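Local structure of indole-3-acetic acid-amido synthetase GH3.15 (Arabidopsis thaliana, 6E1Q) at residues A[350-362]-A[393-405]. The protein catalyses the ATP-dependent conjugation of glutamine, and possibly cysteine, to the auxin precursor indole-3-butyric acid. Sequence-based numbering, arbitrary orientation.
Sequences IIPCMGYFEFLEV and PVVTTFSGLYRYR
With CG anti to the carbonyl carbon (chi1 -64°) and an extended chain beyond, E358 carries its carboxylate over V394 to R403, whose chain bends at chi3 (79°) to turn the guanidinium side-on to it. NE of R403 gives a nearly straight bond to the syn lone pair of E358 OE1 at 2.8 Å; NH2 reaches OE2, also at 2.8 Å, but from 30° out of the carboxylate plane. K59 forms a second salt bridge to OE2, while R403 NH1 donates to V62 O, so both charged groups are tied to helix 55-61 and the residue just past its end. A methionine in place of R403 would probably leave the buried E358 carboxylate without its two-pronged partner, with the K59 salt bridge still in place. Beneath this ion pair runs an antiparallel ladder of strands 356-361 and 390-396 in the GH3 central domain, with hydrogen-bonded pairs Y356-T396 and E358-V394. At its far edge 390-396 pairs with strand 404-416, where R403 and Y404 both face V395 in a G1 beta bulge that puts the R403 side chain on the face of E358; R403 N donates to T396 OG1 at 2.7 Å. A water lies within hydrogen-bonding distance of E358 OE1, V394 O and T396 OG1. On the other face, CG1 of V395 meets the F357 ring at its edge, 3.8 Å from CD1, and P393 CB lies 4.0 Å from F359 CE2; P393 also neighbours ATP-binding Y326 and D408. Farther along, L360 CD2 rests over one face of the R405 guanidinium, whose NE is salt-bridged to E392.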
loop_
_atom_site.group_PDB
_atom_site.type_symbol
_atom_site.label_atom_id
_atom_site.label_comp_id
_atom_site.label_asym_id
_atom_site.label_seq_id
_atom_site.Cartn_x
_atom_site.Cartn_y
_atom_site.Cartn_z
ATOM N N ILE A 350 -1.113 5.332 16.836
ATOM C CA ILE A 350 -0.110 4.309 17.127
ATOM C C ILE A 350 -0.576 3.453 18.293
ATOM O O ILE A 350 -1.097 3.962 19.293
ATOM C CB ILE A 350 1.251 4.962 17.421
ATOM C CG1 ILE A 350 1.720 5.780 16.216
ATOM C CG2 ILE A 350 2.285 3.922 17.769
ATOM C CD1 ILE A 350 1.858 4.964 14.941
ATOM N N ILE A 351 -0.427 2.136 18.166
ATOM C CA ILE A 351 -0.911 1.200 19.176
ATOM C C ILE A 351 0.278 0.780 20.046
ATOM O O ILE A 351 1.161 0.056 19.557
ATOM C CB ILE A 351 -1.607 -0.007 18.539
ATOM C CG1 ILE A 351 -2.817 0.489 17.746
ATOM C CG2 ILE A 351 -2.063 -0.981 19.610
ATOM C CD1 ILE A 351 -3.855 1.266 18.625
ATOM N N PRO A 352 0.314 1.174 21.327
ATOM C CA PRO A 352 1.551 1.075 22.122
ATOM C C PRO A 352 2.036 -0.334 22.411
ATOM O O PRO A 352 3.178 -0.486 22.864
ATOM C CB PRO A 352 1.172 1.757 23.449
ATOM C CG PRO A 352 -0.032 2.520 23.178
ATOM C CD PRO A 352 -0.752 1.889 22.047
ATOM N N CYS A 353 1.210 -1.357 22.267
ATOM C CA CYS A 353 1.686 -2.683 22.634
ATOM C C CYS A 353 2.356 -3.412 21.478
ATOM O O CYS A 353 2.891 -4.506 21.685
ATOM C CB CYS A 353 0.534 -3.531 23.180
ATOM S SG CYS A 353 -0.741 -3.759 21.979
ATOM N N MET A 354 2.348 -2.835 20.271
ATOM C CA MET A 354 2.849 -3.533 19.088
ATOM C C MET A 354 4.356 -3.399 18.906
ATOM O O MET A 354 4.919 -4.045 18.018
ATOM C CB MET A 354 2.134 -3.022 17.835
ATOM C CG MET A 354 0.618 -3.128 17.938
ATOM S SD MET A 354 0.085 -4.830 18.298
ATOM C CE MET A 354 0.572 -5.621 16.762
ATOM N N GLY A 355 5.012 -2.601 19.729
ATOM C CA GLY A 355 6.433 -2.346 19.601
ATOM C C GLY A 355 6.782 -1.101 20.377
ATOM O O GLY A 355 5.913 -0.413 20.900
ATOM N N TYR A 356 8.081 -0.840 20.481
ATOM C CA TYR A 356 8.574 0.396 21.085
ATOM C C TYR A 356 8.880 1.378 19.964
ATOM O O TYR A 356 9.689 1.080 19.078
ATOM C CB TYR A 356 9.821 0.162 21.943
ATOM C CG TYR A 356 10.269 1.406 22.697
ATOM C CD1 TYR A 356 9.585 1.839 23.828
ATOM C CD2 TYR A 356 11.360 2.157 22.264
ATOM C CE1 TYR A 356 9.981 2.971 24.514
ATOM C CE2 TYR A 356 11.763 3.301 22.945
ATOM C CZ TYR A 356 11.069 3.700 24.075
ATOM O OH TYR A 356 11.449 4.829 24.772
ATOM N N PHE A 357 8.243 2.545 20.016
ATOM C CA PHE A 357 8.186 3.465 18.886
ATOM C C PHE A 357 8.876 4.769 19.245
ATOM O O PHE A 357 8.448 5.468 20.169
ATOM C CB PHE A 357 6.737 3.740 18.480
ATOM C CG PHE A 357 5.968 2.511 18.088
ATOM C CD1 PHE A 357 6.257 1.847 16.908
ATOM C CD2 PHE A 357 4.947 2.033 18.882
ATOM C CE1 PHE A 357 5.550 0.719 16.545
ATOM C CE2 PHE A 357 4.234 0.928 18.519
ATOM C CZ PHE A 357 4.543 0.258 17.348
ATOM N N GLU A 358 9.929 5.101 18.514
ATOM C CA GLU A 358 10.549 6.415 18.587
ATOM C C GLU A 358 10.330 7.152 17.276
ATOM O O GLU A 358 9.865 6.587 16.281
ATOM C CB GLU A 358 12.042 6.304 18.903
ATOM C CG GLU A 358 12.326 5.700 20.274
ATOM C CD GLU A 358 13.795 5.388 20.459
ATOM O OE1 GLU A 358 14.284 4.431 19.818
ATOM O OE2 GLU A 358 14.461 6.102 21.239
ATOM N N PHE A 359 10.663 8.437 17.273
ATOM C CA PHE A 359 10.357 9.261 16.111
ATOM C C PHE A 359 11.505 10.214 15.854
ATOM O O PHE A 359 11.898 10.986 16.734
ATOM C CB PHE A 359 9.034 10.002 16.292
ATOM C CG PHE A 359 7.863 9.068 16.326
ATOM C CD1 PHE A 359 7.474 8.474 17.518
ATOM C CD2 PHE A 359 7.224 8.692 15.151
ATOM C CE1 PHE A 359 6.436 7.558 17.544
ATOM C CE2 PHE A 359 6.182 7.791 15.172
ATOM C CZ PHE A 359 5.789 7.226 16.377
ATOM N N LEU A 360 12.031 10.139 14.647
ATOM C CA LEU A 360 13.110 10.998 14.203
ATOM C C LEU A 360 12.508 12.222 13.521
ATOM O O LEU A 360 11.763 12.089 12.539
ATOM C CB LEU A 360 14.010 10.195 13.264
ATOM C CG LEU A 360 15.198 10.812 12.555
ATOM C CD1 LEU A 360 16.034 11.641 13.522
ATOM C CD2 LEU A 360 16.006 9.665 11.947
ATOM N N GLU A 361 12.802 13.411 14.059
ATOM C CA GLU A 361 12.363 14.649 13.422
ATOM C C GLU A 361 12.922 14.728 12.011
ATOM O O GLU A 361 14.093 14.428 11.779
ATOM C CB GLU A 361 12.820 15.872 14.222
ATOM C CG GLU A 361 12.271 15.979 15.629
ATOM C CD GLU A 361 12.556 17.339 16.254
ATOM O OE1 GLU A 361 13.611 17.931 15.944
ATOM O OE2 GLU A 361 11.725 17.821 17.053
ATOM N N VAL A 362 12.086 15.152 11.071
ATOM C CA VAL A 362 12.418 15.095 9.651
ATOM C C VAL A 362 12.944 16.426 9.126
ATOM O O VAL A 362 13.962 16.456 8.433
ATOM C CB VAL A 362 11.193 14.618 8.840
ATOM C CG1 VAL A 362 11.371 14.951 7.374
ATOM C CG2 VAL A 362 10.997 13.135 9.047
ATOM N N PRO A 393 9.219 7.142 11.763
ATOM C CA PRO A 393 9.189 6.199 12.890
ATOM C C PRO A 393 10.475 5.389 12.976
ATOM O O PRO A 393 11.098 5.052 11.966
ATOM C CB PRO A 393 7.984 5.301 12.582
ATOM C CG PRO A 393 7.179 6.069 11.562
ATOM C CD PRO A 393 8.216 6.806 10.743
ATOM N N VAL A 394 10.869 5.102 14.212
ATOM C CA VAL A 394 12.060 4.344 14.554
ATOM C C VAL A 394 11.579 3.254 15.504
ATOM O O VAL A 394 11.211 3.546 16.654
ATOM C CB VAL A 394 13.129 5.240 15.207
ATOM C CG1 VAL A 394 14.324 4.435 15.640
ATOM C CG2 VAL A 394 13.559 6.351 14.238
ATOM N N VAL A 395 11.524 2.011 15.022
ATOM C CA VAL A 395 10.794 0.955 15.713
ATOM C C VAL A 395 11.760 -0.055 16.304
ATOM O O VAL A 395 12.790 -0.398 15.712
ATOM C CB VAL A 395 9.763 0.261 14.797
ATOM C CG1 VAL A 395 8.808 1.293 14.187
ATOM C CG2 VAL A 395 10.467 -0.589 13.698
ATOM N N THR A 396 11.406 -0.589 17.446
ATOM C CA THR A 396 12.126 -1.617 18.122
ATOM C C THR A 396 11.068 -2.669 18.331
ATOM O O THR A 396 10.063 -2.422 18.923
ATOM C CB THR A 396 12.693 -1.144 19.425
ATOM O OG1 THR A 396 13.769 -0.296 19.147
ATOM C CG2 THR A 396 13.202 -2.254 20.182
ATOM N N THR A 397 11.336 -3.854 17.845
ATOM C CA THR A 397 10.379 -4.927 17.794
ATOM C C THR A 397 10.694 -6.227 18.461
ATOM O O THR A 397 11.708 -6.402 19.004
ATOM C CB THR A 397 10.063 -5.280 16.322
ATOM O OG1 THR A 397 11.087 -6.079 15.796
ATOM C CG2 THR A 397 10.010 -4.091 15.485
ATOM N N PHE A 398 9.733 -7.111 18.375
ATOM C CA PHE A 398 9.805 -8.437 18.900
ATOM C C PHE A 398 10.336 -9.461 17.910
ATOM O O PHE A 398 10.384 -10.591 18.226
ATOM C CB PHE A 398 8.450 -8.896 19.379
ATOM C CG PHE A 398 7.967 -8.235 20.634
ATOM C CD1 PHE A 398 8.432 -8.619 21.846
ATOM C CD2 PHE A 398 7.036 -7.248 20.588
ATOM C CE1 PHE A 398 7.987 -8.045 22.981
ATOM C CE2 PHE A 398 6.597 -6.651 21.738
ATOM C CZ PHE A 398 7.081 -7.048 22.929
ATOM N N SER A 399 10.691 -9.063 16.709
ATOM C CA SER A 399 11.285 -9.940 15.702
ATOM C C SER A 399 12.684 -9.473 15.296
ATOM O O SER A 399 13.059 -9.572 14.127
ATOM C CB SER A 399 10.374 -10.039 14.475
ATOM O OG SER A 399 9.230 -10.835 14.772
ATOM N N GLY A 400 13.455 -8.926 16.242
ATOM C CA GLY A 400 14.872 -8.701 16.020
ATOM C C GLY A 400 15.271 -7.394 15.365
ATOM O O GLY A 400 16.394 -7.300 14.861
ATOM N N LEU A 401 14.413 -6.377 15.364
ATOM C CA LEU A 401 14.804 -5.034 14.939
ATOM C C LEU A 401 14.851 -4.096 16.143
ATOM O O LEU A 401 13.967 -4.130 17.011
ATOM C CB LEU A 401 13.839 -4.491 13.888
ATOM C CG LEU A 401 13.731 -5.384 12.645
ATOM C CD1 LEU A 401 12.712 -4.813 11.687
ATOM C CD2 LEU A 401 15.092 -5.529 11.966
ATOM N N TYR A 402 15.881 -3.249 16.185
ATOM C CA TYR A 402 16.130 -2.361 17.310
ATOM C C TYR A 402 16.415 -0.974 16.761
ATOM O O TYR A 402 17.374 -0.796 16.004
ATOM C CB TYR A 402 17.298 -2.883 18.151
ATOM C CG TYR A 402 17.070 -4.305 18.592
ATOM C CD1 TYR A 402 16.334 -4.580 19.740
ATOM C CD2 TYR A 402 17.557 -5.375 17.846
ATOM C CE1 TYR A 402 16.110 -5.877 20.148
ATOM C CE2 TYR A 402 17.343 -6.688 18.247
ATOM C CZ TYR A 402 16.614 -6.926 19.401
ATOM O OH TYR A 402 16.369 -8.205 19.824
ATOM N N ARG A 403 15.562 -0.010 17.112
ATOM C CA ARG A 403 15.695 1.387 16.683
ATOM C C ARG A 403 15.918 1.478 15.180
ATOM O O ARG A 403 16.906 2.033 14.691
ATOM C CB ARG A 403 16.816 2.103 17.435
ATOM C CG ARG A 403 16.796 1.833 18.923
ATOM C CD ARG A 403 17.712 2.772 19.666
ATOM N NE ARG A 403 17.105 4.086 19.848
ATOM C CZ ARG A 403 17.783 5.177 20.190
ATOM N NH1 ARG A 403 19.098 5.113 20.376
ATOM N NH2 ARG A 403 17.147 6.326 20.343
ATOM N N TYR A 404 14.959 0.925 14.453
ATOM C CA TYR A 404 15.093 0.688 13.031
ATOM C C TYR A 404 14.247 1.708 12.284
ATOM O O TYR A 404 13.071 1.914 12.606
ATOM C CB TYR A 404 14.669 -0.750 12.711
ATOM C CG TYR A 404 14.486 -1.090 11.249
ATOM C CD1 TYR A 404 13.289 -0.789 10.588
ATOM C CD2 TYR A 404 15.483 -1.765 10.537
ATOM C CE1 TYR A 404 13.098 -1.131 9.248
ATOM C CE2 TYR A 404 15.302 -2.100 9.191
ATOM C CZ TYR A 404 14.109 -1.787 8.556
ATOM O OH TYR A 404 13.905 -2.123 7.230
ATOM N N ARG A 405 14.847 2.344 11.298
ATOM C CA ARG A 405 14.188 3.404 10.561
ATOM C C ARG A 405 13.286 2.802 9.497
ATOM O O ARG A 405 13.736 2.034 8.644
ATOM C CB ARG A 405 15.226 4.338 9.947
ATOM C CG ARG A 405 15.840 5.270 10.980
ATOM C CD ARG A 405 17.043 5.992 10.400
ATOM N NE ARG A 405 16.629 6.930 9.366
ATOM C CZ ARG A 405 17.472 7.566 8.563
ATOM N NH1 ARG A 405 18.779 7.362 8.686
ATOM N NH2 ARG A 405 17.007 8.405 7.646
HETATM O O HOH W 1 7.009 -5.804 17.126
HETATM O O HOH W 2 12.777 2.304 18.778
#